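Local coordinates for protein L-amino acid deaminase (Proteus vulgaris, PDB 5I39) that probably oxidises L-amino acids, releasing ammonia, using a bound FAD cofactor, as a membrane-bound flavoenzyme of the FAD-dependent oxidoreductase family, at residues Gly15-Gly20 with Gln75-Tyr80; His101-Met106 with Phe191-Tyr196; Glu187-Val192 with Trp375-Ser380. All coordinates share one frame; numbering follows the deposited sequence.

Interaction 1: Gly15-Gly20 with Gln75-Tyr80; sequences GRFVPG and QSSRFY. With FAD (flavin-adenine dinucleotide), chain B.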
loop_
_atom_site.group_PDB
_atom_site.type_symbol
_atom_site.label_atom_id
_atom_site.label_comp_id
_atom_site.label_asym_id
_atom_site.label_seq_id
_atom_site.Cartn_x
_atom_site.Cartn_y
_atom_site.Cartn_z
ATOM N N GLY A 15 -18.385 -9.905 -0.224
ATOM C CA GLY A 15 -18.509 -10.805 -1.381
ATOM C C GLY A 15 -17.254 -11.003 -2.221
ATOM O O GLY A 15 -17.131 -12.002 -2.935
ATOM N N ARG A 16 -16.332 -10.047 -2.150
ATOM C CA ARG A 16 -15.021 -10.167 -2.803
ATOM C C ARG A 16 -14.117 -11.241 -2.187
ATOM O O ARG A 16 -13.295 -11.828 -2.886
ATOM C CB ARG A 16 -14.298 -8.818 -2.816
ATOM C CG ARG A 16 -13.909 -8.265 -1.450
ATOM C CD ARG A 16 -13.833 -6.749 -1.509
ATOM N NE ARG A 16 -13.480 -6.134 -0.230
ATOM C CZ ARG A 16 -12.241 -5.909 0.209
ATOM N NH1 ARG A 16 -11.168 -6.254 -0.512
ATOM N NH2 ARG A 16 -12.079 -5.326 1.395
ATOM N N PHE A 17 -14.256 -11.479 -0.883
ATOM C CA PHE A 17 -13.534 -12.563 -0.214
ATOM C C PHE A 17 -14.279 -13.876 -0.454
ATOM O O PHE A 17 -15.505 -13.931 -0.328
ATOM C CB PHE A 17 -13.393 -12.297 1.285
ATOM C CG PHE A 17 -12.613 -11.049 1.612
ATOM C CD1 PHE A 17 -11.222 -11.028 1.514
ATOM C CD2 PHE A 17 -13.269 -9.893 2.026
ATOM C CE1 PHE A 17 -10.505 -9.880 1.829
ATOM C CE2 PHE A 17 -12.556 -8.742 2.336
ATOM C CZ PHE A 17 -11.172 -8.733 2.233
ATOM N N VAL A 18 -13.530 -14.919 -0.807
ATOM C CA VAL A 18 -14.092 -16.225 -1.155
ATOM C C VAL A 18 -13.468 -17.295 -0.250
ATOM O O VAL A 18 -12.348 -17.750 -0.504
ATOM C CB VAL A 18 -13.863 -16.556 -2.648
ATOM C CG1 VAL A 18 -14.576 -17.845 -3.038
ATOM C CG2 VAL A 18 -14.352 -15.412 -3.529
ATOM N N PRO A 19 -14.184 -17.701 0.821
ATOM C CA PRO A 19 -13.691 -18.764 1.708
ATOM C C PRO A 19 -13.335 -20.066 0.968
ATOM O O PRO A 19 -13.948 -20.390 -0.047
ATOM C CB PRO A 19 -14.863 -18.987 2.676
ATOM C CG PRO A 19 -15.597 -17.694 2.689
ATOM C CD PRO A 19 -15.448 -17.119 1.315
ATOM N N GLY A 20 -12.332 -20.781 1.464
ATOM C CA GLY A 20 -11.904 -22.048 0.855
ATOM C C GLY A 20 -11.189 -21.927 -0.485
ATOM O O GLY A 20 -11.133 -22.895 -1.250
ATOM N N GLN A 75 -6.573 -1.027 6.207
ATOM C CA GLN A 75 -6.231 -0.492 4.874
ATOM C C GLN A 75 -5.639 -1.543 3.942
ATOM O O GLN A 75 -5.908 -1.543 2.734
ATOM C CB GLN A 75 -5.228 0.648 4.991
ATOM C CG GLN A 75 -5.749 1.873 5.700
ATOM C CD GLN A 75 -4.698 2.954 5.740
ATOM O OE1 GLN A 75 -4.392 3.549 4.715
ATOM N NE2 GLN A 75 -4.129 3.208 6.916
ATOM N N SER A 76 -4.846 -2.444 4.515
ATOM C CA SER A 76 -4.082 -3.404 3.735
ATOM C C SER A 76 -4.892 -4.560 3.137
ATOM O O SER A 76 -4.305 -5.454 2.533
ATOM C CB SER A 76 -2.920 -3.927 4.576
ATOM O OG SER A 76 -2.056 -2.865 4.954
ATOM N N SER A 77 -6.216 -4.554 3.301
ATOM C CA SER A 77 -7.088 -5.425 2.508
ATOM C C SER A 77 -8.234 -4.666 1.838
ATOM O O SER A 77 -9.214 -5.288 1.439
ATOM C CB SER A 77 -7.652 -6.551 3.381
ATOM O OG SER A 77 -8.448 -6.031 4.430
ATOM N N ARG A 78 -8.088 -3.345 1.679
ATOM C CA ARG A 78 -9.180 -2.491 1.186
ATOM C C ARG A 78 -8.766 -1.563 0.040
ATOM O O ARG A 78 -9.539 -0.701 -0.385
ATOM C CB ARG A 78 -9.762 -1.681 2.352
ATOM C CG ARG A 78 -10.335 -2.553 3.460
ATOM C CD ARG A 78 -10.842 -1.759 4.658
ATOM N NE ARG A 78 -12.205 -1.269 4.460
ATOM C CZ ARG A 78 -13.309 -2.021 4.493
ATOM N NH1 ARG A 78 -13.250 -3.335 4.711
ATOM N NH2 ARG A 78 -14.494 -1.451 4.292
ATOM N N PHE A 79 -7.573 -1.778 -0.492
ATOM C CA PHE A 79 -6.963 -0.854 -1.435
ATOM C C PHE A 79 -7.426 -1.070 -2.880
ATOM O O PHE A 79 -8.012 -2.091 -3.212
ATOM C CB PHE A 79 -5.438 -0.929 -1.304
ATOM C CG PHE A 79 -4.881 -2.311 -1.478
ATOM C CD1 PHE A 79 -4.724 -2.842 -2.743
ATOM C CD2 PHE A 79 -4.507 -3.083 -0.380
ATOM C CE1 PHE A 79 -4.213 -4.110 -2.928
ATOM C CE2 PHE A 79 -3.989 -4.357 -0.559
ATOM C CZ PHE A 79 -3.832 -4.864 -1.834
ATOM N N TYR A 80 -7.134 -0.099 -3.735
ATOM C CA TYR A 80 -7.506 -0.147 -5.153
ATOM C C TYR A 80 -6.649 -1.154 -5.907
ATOM O O TYR A 80 -7.169 -1.929 -6.708
ATOM C CB TYR A 80 -7.380 1.230 -5.798
ATOM C CG TYR A 80 -7.621 1.270 -7.295
ATOM C CD1 TYR A 80 -8.707 0.619 -7.882
ATOM C CD2 TYR A 80 -6.760 1.981 -8.131
ATOM C CE1 TYR A 80 -8.923 0.674 -9.254
ATOM C CE2 TYR A 80 -6.976 2.050 -9.500
ATOM C CZ TYR A 80 -8.061 1.392 -10.056
ATOM O OH TYR A 80 -8.299 1.450 -11.405
HETATM P PA FAD B . -3.219 -0.895 8.050
HETATM O O1A FAD B . -4.512 -0.127 8.344
HETATM O O2A FAD B . -3.349 -1.941 6.959
HETATM O O5B FAD B . -2.691 -1.675 9.331
HETATM C C5B FAD B . -2.490 -1.049 10.590
HETATM C C4B FAD B . -2.880 -2.086 11.628
HETATM O O4B FAD B . -2.542 -1.581 12.935
HETATM C C3B FAD B . -4.386 -2.356 11.629
HETATM O O3B FAD B . -4.630 -3.727 11.316
HETATM C C2B FAD B . -4.802 -1.948 13.050
HETATM O O2B FAD B . -5.878 -2.742 13.583
HETATM C C1B FAD B . -3.507 -2.089 13.830
HETATM N N9A FAD B . -3.408 -1.283 15.052
HETATM C C8A FAD B . -3.631 0.011 15.167
HETATM N N7A FAD B . -3.391 0.453 16.419
HETATM C C5A FAD B . -3.012 -0.624 17.093
HETATM C C6A FAD B . -2.612 -0.901 18.470
HETATM N N6A FAD B . -2.581 0.092 19.383
HETATM N N1A FAD B . -2.270 -2.160 18.804
HETATM C C2A FAD B . -2.274 -3.151 17.903
HETATM N N3A FAD B . -2.649 -2.985 16.629
HETATM C C4A FAD B . -3.007 -1.767 16.204
HETATM N N1 FAD B . -1.736 1.917 -1.760
HETATM C C2 FAD B . -1.161 1.562 -2.913
HETATM O O2 FAD B . 0.072 1.395 -2.922
HETATM N N3 FAD B . -1.899 1.395 -4.038
HETATM C C4 FAD B . -3.220 1.588 -4.108
HETATM O O4 FAD B . -3.835 1.399 -5.148
HETATM C C4X FAD B . -3.929 2.003 -2.889
HETATM N N5 FAD B . -5.260 2.281 -2.854
HETATM C C5X FAD B . -5.870 2.477 -1.680
HETATM C C6 FAD B . -7.261 2.547 -1.589
HETATM C C7 FAD B . -7.915 2.690 -0.369
HETATM C C7M FAD B . -9.426 2.709 -0.298
HETATM C C8 FAD B . -7.126 2.791 0.867
HETATM C C8M FAD B . -7.784 2.910 2.221
HETATM C C9 FAD B . -5.734 2.744 0.777
HETATM C C9A FAD B . -5.079 2.597 -0.441
HETATM N N10 FAD B . -3.682 2.552 -0.528
HETATM C C10 FAD B . -3.062 2.139 -1.705
HETATM C "C1'" FAD B . -2.850 2.748 0.642
HETATM C "C2'" FAD B . -2.487 1.491 1.350
HETATM O "O2'" FAD B . -3.627 0.639 1.392
HETATM C "C3'" FAD B . -2.022 1.883 2.749
HETATM O "O3'" FAD B . -1.022 2.935 2.697
HETATM C "C4'" FAD B . -1.424 0.731 3.522
HETATM O "O4'" FAD B . -2.313 -0.402 3.488
HETATM C "C5'" FAD B . -1.184 1.153 4.960
HETATM O "O5'" FAD B . -0.676 0.003 5.640
HETATM P P FAD B . -0.542 0.052 7.253
HETATM O O1P FAD B . 0.072 -1.251 7.671
HETATM O O2P FAD B . 0.094 1.362 7.666
HETATM O O3P FAD B . -2.083 0.203 7.744
#
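Arg16 and Phe17 of the N-terminal loop meet Ser77 in a loop of the FAD pocket, part of the Rossmann-type FAD domain. The Arg16 guanidinium holds one backbone oxygen end-on with two nitrogens. NH1 of Arg16 lies 2.9 Å from O of Ser77, and NH2 of Arg16 is equally far from that oxygen. The oxygen is in the guanidinium plane. Because it is shared, both bonds are bent, with N-H...O angles of 143° and 147°. The Arg16 chain is extended from CG to NE, which gives it the reach to the far loop.

Phe17 lies over one face of the guanidinium. Its CE2 stands 3.5 Å above the plane of the Arg16 guanidinium, over the centre. Its CZ also comes 4.3 Å from CB of Ser77. Arg78 crosses Arg16 at about a right angle, its CG near NH2. Arg78 was modelled in two conformers, so the approach of its own guanidinium is doubtful.

Outside the two segments, Glu187 forms a salt bridge with Arg16 NH1, and Trp344 makes a cation-pi contact with Arg16. The Glu187 carboxylate would partly balance the charge of Arg16. The Ser77 hydroxyl is hydrogen-bonded to Ala72 O.

The same loop turns its other residues to the cofactor. N of Gln75 binds O1A of FAD at 3.1 Å. The next amide, N of Ser76, is 2.9 Å from O2A of FAD. The Ser76 hydroxyl lies beside its own backbone N (chi1 -61°), and from there it meets the same phosphate oxygen. OG of Ser76 donates to O2A of FAD over 2.6 Å and accepts from the ribityl O4' of FAD over 2.9 Å.

Interaction 2: His101-Met106 with Phe191-Tyr196; sequences HRWREM and FVMAEY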
loop_
_atom_site.group_PDB
_atom_site.type_symbol
_atom_site.label_atom_id
_atom_site.label_comp_id
_atom_site.label_asym_id
_atom_site.label_seq_id
_atom_site.Cartn_x
_atom_site.Cartn_y
_atom_site.Cartn_z
ATOM N N HIS A 101 10.077 -2.527 -8.084
ATOM C CA HIS A 101 11.155 -3.465 -8.397
ATOM C C HIS A 101 11.168 -4.642 -7.418
ATOM O O HIS A 101 11.352 -5.795 -7.809
ATOM C CB HIS A 101 12.486 -2.719 -8.362
ATOM C CG HIS A 101 13.666 -3.552 -8.738
ATOM N ND1 HIS A 101 14.615 -3.948 -7.823
ATOM C CD2 HIS A 101 14.052 -4.056 -9.929
ATOM C CE1 HIS A 101 15.538 -4.666 -8.436
ATOM N NE2 HIS A 101 15.221 -4.745 -9.716
ATOM N N ARG A 102 10.957 -4.347 -6.143
ATOM C CA ARG A 102 10.879 -5.377 -5.115
ATOM C C ARG A 102 9.592 -6.185 -5.199
ATOM O O ARG A 102 9.612 -7.396 -4.987
ATOM C CB ARG A 102 11.070 -4.749 -3.749
ATOM C CG ARG A 102 12.486 -4.232 -3.639
ATOM C CD ARG A 102 12.747 -3.508 -2.365
ATOM N NE ARG A 102 14.110 -2.996 -2.346
ATOM C CZ ARG A 102 14.739 -2.592 -1.251
ATOM N NH1 ARG A 102 14.131 -2.644 -0.064
ATOM N NH2 ARG A 102 15.984 -2.138 -1.338
ATOM N N TRP A 103 8.479 -5.546 -5.543
ATOM C CA TRP A 103 7.265 -6.311 -5.818
ATOM C C TRP A 103 7.450 -7.273 -6.990
ATOM O O TRP A 103 6.931 -8.386 -6.949
ATOM C CB TRP A 103 6.053 -5.408 -6.032
ATOM C CG TRP A 103 5.406 -5.023 -4.738
ATOM C CD1 TRP A 103 5.469 -3.813 -4.103
ATOM C CD2 TRP A 103 4.623 -5.878 -3.897
ATOM N NE1 TRP A 103 4.766 -3.862 -2.925
ATOM C CE2 TRP A 103 4.233 -5.116 -2.774
ATOM C CE3 TRP A 103 4.198 -7.212 -3.992
ATOM C CZ2 TRP A 103 3.443 -5.646 -1.748
ATOM C CZ3 TRP A 103 3.410 -7.736 -2.975
ATOM C CH2 TRP A 103 3.042 -6.954 -1.867
ATOM N N ARG A 104 8.228 -6.881 -7.997
ATOM C CA ARG A 104 8.554 -7.793 -9.103
ATOM C C ARG A 104 9.351 -9.031 -8.673
ATOM O O ARG A 104 9.387 -10.016 -9.398
ATOM C CB ARG A 104 9.291 -7.055 -10.223
ATOM C CG ARG A 104 8.404 -6.101 -11.002
ATOM C CD ARG A 104 9.086 -5.576 -12.246
ATOM N NE ARG A 104 10.138 -4.586 -11.991
ATOM C CZ ARG A 104 9.966 -3.266 -11.921
ATOM N NH1 ARG A 104 8.757 -2.724 -12.001
ATOM N NH2 ARG A 104 11.022 -2.481 -11.750
ATOM N N GLU A 105 10.006 -8.961 -7.518
ATOM C CA GLU A 105 10.689 -10.104 -6.915
ATOM C C GLU A 105 9.816 -10.917 -5.956
ATOM O O GLU A 105 10.256 -11.958 -5.468
ATOM C CB GLU A 105 11.906 -9.605 -6.124
ATOM C CG GLU A 105 12.932 -8.840 -6.953
ATOM C CD GLU A 105 13.980 -8.106 -6.130
ATOM O OE1 GLU A 105 13.778 -7.882 -4.925
ATOM O OE2 GLU A 105 15.011 -7.729 -6.712
HETATM N N MSE A 106 8.600 -10.461 -5.657
HETATM C CA MSE A 106 7.878 -10.960 -4.478
HETATM C C MSE A 106 7.344 -12.362 -4.630
HETATM O O MSE A 106 7.445 -13.150 -3.692
HETATM C CB MSE A 106 6.746 -10.018 -4.077
HETATM C CG MSE A 106 6.310 -10.217 -2.623
HETATM SE SE MSE A 106 7.649 -9.584 -1.333
HETATM C CE MSE A 106 7.401 -7.658 -1.665
ATOM N N PHE A 191 -2.398 -10.940 2.867
ATOM C CA PHE A 191 -2.620 -12.228 3.530
ATOM C C PHE A 191 -1.497 -13.206 3.203
ATOM O O PHE A 191 -0.998 -13.896 4.092
ATOM C CB PHE A 191 -3.996 -12.786 3.167
ATOM C CG PHE A 191 -5.117 -11.852 3.533
ATOM C CD1 PHE A 191 -5.558 -11.753 4.851
ATOM C CD2 PHE A 191 -5.689 -11.023 2.575
ATOM C CE1 PHE A 191 -6.568 -10.866 5.195
ATOM C CE2 PHE A 191 -6.693 -10.133 2.914
ATOM C CZ PHE A 191 -7.137 -10.059 4.223
ATOM N N VAL A 192 -1.079 -13.247 1.943
ATOM C CA VAL A 192 0.082 -14.052 1.560
ATOM C C VAL A 192 1.333 -13.575 2.315
ATOM O O VAL A 192 2.105 -14.390 2.816
ATOM C CB VAL A 192 0.285 -14.042 0.028
ATOM C CG1 VAL A 192 1.625 -14.646 -0.372
ATOM C CG2 VAL A 192 -0.847 -14.815 -0.642
HETATM N N MSE A 193 1.516 -12.263 2.421
HETATM C CA MSE A 193 2.687 -11.731 3.130
HETATM C C MSE A 193 2.648 -12.075 4.604
HETATM O O MSE A 193 3.687 -12.381 5.188
HETATM C CB MSE A 193 2.845 -10.222 2.953
HETATM C CG MSE A 193 3.058 -9.743 1.514
HETATM SE SE MSE A 193 4.357 -10.811 0.492
HETATM C CE MSE A 193 5.897 -10.807 1.708
ATOM N N ALA A 194 1.465 -12.041 5.218
ATOM C CA ALA A 194 1.330 -12.411 6.633
ATOM C C ALA A 194 1.660 -13.881 6.894
ATOM O O ALA A 194 2.344 -14.197 7.870
ATOM C CB ALA A 194 -0.066 -12.101 7.136
ATOM N N GLU A 195 1.168 -14.775 6.042
ATOM C CA GLU A 195 1.473 -16.203 6.185
ATOM C C GLU A 195 2.971 -16.446 6.020
ATOM O O GLU A 195 3.560 -17.249 6.742
ATOM C CB GLU A 195 0.689 -17.051 5.182
ATOM C CG GLU A 195 -0.781 -17.221 5.514
ATOM C CD GLU A 195 -1.030 -18.008 6.783
ATOM O OE1 GLU A 195 -0.105 -18.160 7.607
ATOM O OE2 GLU A 195 -2.173 -18.472 6.953
ATOM N N TYR A 196 3.579 -15.741 5.071
ATOM C CA TYR A 196 5.019 -15.822 4.869
ATOM C C TYR A 196 5.779 -15.332 6.105
ATOM O O TYR A 196 6.717 -15.986 6.554
ATOM C CB TYR A 196 5.413 -15.032 3.628
ATOM C CG TYR A 196 6.900 -14.950 3.374
ATOM C CD1 TYR A 196 7.619 -16.051 2.907
ATOM C CD2 TYR A 196 7.586 -13.759 3.582
ATOM C CE1 TYR A 196 8.982 -15.962 2.657
ATOM C CE2 TYR A 196 8.944 -13.656 3.338
ATOM C CZ TYR A 196 9.641 -14.754 2.875
ATOM O OH TYR A 196 10.992 -14.615 2.635
#
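Trp103 and Met106 meet Met193 in a buried helix-to-helix contact of the FAD-dependent oxidoreductase fold. Segment 101-106 leads out of helix 90-103, and segment 191-196 lies on helix 189-199. No hydrogen bond joins the two segments. The contact is apolar, and both methionines are selenomethionines with a selenium atom, SE.

Just ahead of the contact, Arg102 forms a salt bridge with Glu385 of helix 376-392. Trp103 follows. The far corner of its indole touches Met193, with CH2 of Trp103 4.4 Å from CG of Met193. The approach is loose. At the other end of the indole, NE1 is hydrogen-bonded to Met377 O, which fixes the rotation of the ring, while Phe184 meets the Trp103 ring edge-to-face.

Past Trp103 the chain turns. N of Met106 is hydrogen-bonded to O of Trp103 at 3.0 Å, and this turn brings the two side chains together. Met106 starts with CG anti to its backbone nitrogen (chi1 -160°) and then bends at both later torsions. The bends fold its methyl back over the indole, with CE of Met106 3.9 Å above the Trp103 plane, over its centre. The outer flank of Met106 is left to meet Met193.

The Met193 chain is also bent at its second and third torsions, and the two methionine chains cross obliquely. Met51 of helix 47-58 touches both of them, and Val110 of helix 106-110 packs on Met193. The two selenium atoms lie 4.0 Å apart, SE of Met106 to SE of Met193. Each selenium also faces a carbon of the other residue. SE of Met106 is 3.7 Å from CE of Met193, and CG of Met106 is 3.7 Å from SE of Met193.

Interaction 3: Glu187-Val192 with Trp375-Ser380; sequences EVATFV and WGMTES. With FAD (flavin-adenine dinucleotide), chain B.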
loop_
_atom_site.group_PDB
_atom_site.type_symbol
_atom_site.label_atom_id
_atom_site.label_comp_id
_atom_site.label_asym_id
_atom_site.label_seq_id
_atom_site.Cartn_x
_atom_site.Cartn_y
_atom_site.Cartn_z
ATOM N N GLU A 187 -7.763 -8.864 -1.796
ATOM C CA GLU A 187 -8.268 -10.097 -1.210
ATOM C C GLU A 187 -7.154 -11.106 -0.925
ATOM O O GLU A 187 -7.405 -12.102 -0.246
ATOM C CB GLU A 187 -9.316 -10.735 -2.119
ATOM C CG GLU A 187 -10.545 -9.865 -2.363
ATOM C CD GLU A 187 -10.326 -8.729 -3.349
ATOM O OE1 GLU A 187 -9.491 -8.870 -4.270
ATOM O OE2 GLU A 187 -10.985 -7.682 -3.187
ATOM N N VAL A 188 -5.948 -10.860 -1.447
ATOM C CA VAL A 188 -4.851 -11.829 -1.377
ATOM C C VAL A 188 -3.520 -11.280 -0.851
ATOM O O VAL A 188 -2.920 -11.899 0.023
ATOM C CB VAL A 188 -4.596 -12.477 -2.761
ATOM C CG1 VAL A 188 -3.483 -13.516 -2.683
ATOM C CG2 VAL A 188 -5.864 -13.121 -3.300
ATOM N N ALA A 189 -3.041 -10.161 -1.393
ATOM C CA ALA A 189 -1.620 -9.799 -1.267
ATOM C C ALA A 189 -1.092 -9.766 0.168
ATOM O O ALA A 189 -0.100 -10.421 0.479
ATOM C CB ALA A 189 -1.346 -8.476 -1.961
ATOM N N THR A 190 -1.744 -9.009 1.040
ATOM C CA THR A 190 -1.228 -8.856 2.403
ATOM C C THR A 190 -1.383 -10.151 3.200
ATOM O O THR A 190 -0.577 -10.436 4.083
ATOM C CB THR A 190 -1.883 -7.672 3.122
ATOM O OG1 THR A 190 -1.725 -6.514 2.302
ATOM C CG2 THR A 190 -1.229 -7.413 4.478
ATOM N N PHE A 191 -2.398 -10.940 2.867
ATOM C CA PHE A 191 -2.620 -12.228 3.530
ATOM C C PHE A 191 -1.497 -13.206 3.203
ATOM O O PHE A 191 -0.998 -13.896 4.092
ATOM C CB PHE A 191 -3.996 -12.786 3.167
ATOM C CG PHE A 191 -5.117 -11.852 3.533
ATOM C CD1 PHE A 191 -5.558 -11.753 4.851
ATOM C CD2 PHE A 191 -5.689 -11.023 2.575
ATOM C CE1 PHE A 191 -6.568 -10.866 5.195
ATOM C CE2 PHE A 191 -6.693 -10.133 2.914
ATOM C CZ PHE A 191 -7.137 -10.059 4.223
ATOM N N VAL A 192 -1.079 -13.247 1.943
ATOM C CA VAL A 192 0.082 -14.052 1.560
ATOM C C VAL A 192 1.333 -13.575 2.315
ATOM O O VAL A 192 2.105 -14.390 2.816
ATOM C CB VAL A 192 0.285 -14.042 0.028
ATOM C CG1 VAL A 192 1.625 -14.646 -0.372
ATOM C CG2 VAL A 192 -0.847 -14.815 -0.642
ATOM N N TRP A 375 0.099 5.265 -0.112
ATOM C CA TRP A 375 0.708 4.371 -1.096
ATOM C C TRP A 375 1.512 3.258 -0.412
ATOM O O TRP A 375 2.508 2.775 -0.954
ATOM C CB TRP A 375 1.612 5.175 -2.032
ATOM C CG TRP A 375 0.876 6.100 -2.932
ATOM C CD1 TRP A 375 0.790 7.455 -2.827
ATOM C CD2 TRP A 375 0.128 5.739 -4.093
ATOM N NE1 TRP A 375 0.032 7.962 -3.852
ATOM C CE2 TRP A 375 -0.395 6.927 -4.639
ATOM C CE3 TRP A 375 -0.160 4.520 -4.720
ATOM C CZ2 TRP A 375 -1.183 6.938 -5.795
ATOM C CZ3 TRP A 375 -0.947 4.528 -5.867
ATOM C CH2 TRP A 375 -1.453 5.729 -6.389
ATOM N N GLY A 376 1.063 2.835 0.765
ATOM C CA GLY A 376 1.815 1.888 1.574
ATOM C C GLY A 376 1.998 0.524 0.949
ATOM O O GLY A 376 3.008 -0.119 1.191
HETATM N N MSE A 377 1.045 0.058 0.150
HETATM C CA MSE A 377 1.227 -1.237 -0.505
HETATM C C MSE A 377 2.438 -1.171 -1.410
HETATM O O MSE A 377 3.342 -2.008 -1.317
HETATM C CB MSE A 377 -0.002 -1.682 -1.292
HETATM C CG MSE A 377 -1.227 -1.985 -0.433
HETATM SE SE MSE A 377 -0.945 -3.455 0.841
HETATM C CE MSE A 377 -0.450 -4.871 -0.428
ATOM N N THR A 378 2.464 -0.158 -2.275
ATOM C CA THR A 378 3.562 0.065 -3.215
ATOM C C THR A 378 4.909 0.251 -2.518
ATOM O O THR A 378 5.920 -0.325 -2.927
ATOM C CB THR A 378 3.275 1.325 -4.057
ATOM O OG1 THR A 378 2.062 1.144 -4.787
ATOM C CG2 THR A 378 4.396 1.612 -5.055
ATOM N N GLU A 379 4.906 1.092 -1.488
ATOM C CA GLU A 379 6.130 1.511 -0.818
ATOM C C GLU A 379 6.697 0.471 0.134
ATOM O O GLU A 379 7.898 0.490 0.411
ATOM C CB GLU A 379 5.856 2.785 -0.025
ATOM C CG GLU A 379 5.479 3.971 -0.895
ATOM C CD GLU A 379 4.837 5.112 -0.129
ATOM O OE1 GLU A 379 4.525 4.954 1.069
ATOM O OE2 GLU A 379 4.630 6.179 -0.747
ATOM N N SER A 380 5.842 -0.422 0.634
ATOM C CA SER A 380 6.164 -1.280 1.778
ATOM C C SER A 380 7.504 -2.025 1.724
ATOM O O SER A 380 8.179 -2.076 2.738
ATOM C CB SER A 380 5.022 -2.256 2.088
ATOM O OG SER A 380 4.717 -3.100 0.993
HETATM P PA FAD B . -3.219 -0.895 8.050
HETATM O O1A FAD B . -4.512 -0.127 8.344
HETATM O O2A FAD B . -3.349 -1.941 6.959
HETATM O O5B FAD B . -2.691 -1.675 9.331
HETATM C C5B FAD B . -2.490 -1.049 10.590
HETATM C C4B FAD B . -2.880 -2.086 11.628
HETATM O O4B FAD B . -2.542 -1.581 12.935
HETATM C C3B FAD B . -4.386 -2.356 11.629
HETATM O O3B FAD B . -4.630 -3.727 11.316
HETATM C C2B FAD B . -4.802 -1.948 13.050
HETATM O O2B FAD B . -5.878 -2.742 13.583
HETATM C C1B FAD B . -3.507 -2.089 13.830
HETATM N N9A FAD B . -3.408 -1.283 15.052
HETATM C C8A FAD B . -3.631 0.011 15.167
HETATM N N7A FAD B . -3.391 0.453 16.419
HETATM C C5A FAD B . -3.012 -0.624 17.093
HETATM C C6A FAD B . -2.612 -0.901 18.470
HETATM N N6A FAD B . -2.581 0.092 19.383
HETATM N N1A FAD B . -2.270 -2.160 18.804
HETATM C C2A FAD B . -2.274 -3.151 17.903
HETATM N N3A FAD B . -2.649 -2.985 16.629
HETATM C C4A FAD B . -3.007 -1.767 16.204
HETATM N N1 FAD B . -1.736 1.917 -1.760
HETATM C C2 FAD B . -1.161 1.562 -2.913
HETATM O O2 FAD B . 0.072 1.395 -2.922
HETATM N N3 FAD B . -1.899 1.395 -4.038
HETATM C C4 FAD B . -3.220 1.588 -4.108
HETATM O O4 FAD B . -3.835 1.399 -5.148
HETATM C C4X FAD B . -3.929 2.003 -2.889
HETATM N N5 FAD B . -5.260 2.281 -2.854
HETATM C C5X FAD B . -5.870 2.477 -1.680
HETATM C C6 FAD B . -7.261 2.547 -1.589
HETATM C C7 FAD B . -7.915 2.690 -0.369
HETATM C C7M FAD B . -9.426 2.709 -0.298
HETATM C C8 FAD B . -7.126 2.791 0.867
HETATM C C8M FAD B . -7.784 2.910 2.221
HETATM C C9 FAD B . -5.734 2.744 0.777
HETATM C C9A FAD B . -5.079 2.597 -0.441
HETATM N N10 FAD B . -3.682 2.552 -0.528
HETATM C C10 FAD B . -3.062 2.139 -1.705
HETATM C "C1'" FAD B . -2.850 2.748 0.642
HETATM C "C2'" FAD B . -2.487 1.491 1.350
HETATM O "O2'" FAD B . -3.627 0.639 1.392
HETATM C "C3'" FAD B . -2.022 1.883 2.749
HETATM O "O3'" FAD B . -1.022 2.935 2.697
HETATM C "C4'" FAD B . -1.424 0.731 3.522
HETATM O "O4'" FAD B . -2.313 -0.402 3.488
HETATM C "C5'" FAD B . -1.184 1.153 4.960
HETATM O "O5'" FAD B . -0.676 0.003 5.640
HETATM P P FAD B . -0.542 0.052 7.253
HETATM O O1P FAD B . 0.072 -1.251 7.671
HETATM O O2P FAD B . 0.094 1.362 7.666
HETATM O O3P FAD B . -2.083 0.203 7.744
#
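The start of helix 376-392, which binds the flavin of FAD, meets the start of helix 189-199 through Met377 against Thr190 and Ala189. Met377 is a selenomethionine. Its chain is bent at every torsion after the first (chi2 -62°, chi3 -58°), and this carries its end across to the other helix. CE of Met377 touches OG1 of Thr190 at 3.4 Å and CB of Ala189 at 4.0 Å. Contact with the hydroxyl is only van der Waals. The hydrogen bond of Thr190 OG1 goes to Ser76 O.

At its other end Met377 faces the cofactor, with its CB 3.5 Å from O2 of FAD. Its neighbours hold the cofactor. N of Gly376 is 2.8 Å from the ribityl O3' of FAD. Thr378 grips the pyrimidine carbonyl twice: its N lies 2.9 Å from O2 of FAD in a fairly straight bond (159°), and its OG1 lies 2.7 Å from the same O2. The helix start pointing at this oxygen would probably favour negative charge near O2 in the reduced flavin. One turn is tied internally, by OG of Ser380 bound to O of Met377 at 2.9 Å.

In the fold
Interactions 2 and 3 are buried, and both use helix 189-199, sharing Phe191 and Val192. Interaction 2 is apolar, while 3 sets a methionine end against a threonine hydroxyl and an alanine methyl. Interaction 1 lies nearer the surface and is mainly polar, an arginine holding a backbone oxygen. Interactions 1 and 3 both reach FAD, one at a phosphate, the ribityl chain and the flavin ring, the other at the ribityl chain and flavin O2. Interaction 2 does not touch the cofactor, but its tryptophan bonds to the helix used by interaction 3. Ser77 packs on Phe191, and Phe79 on Met377. The centre of interaction 3 lies about 5 Å from the centre of the chain, closer than the other two.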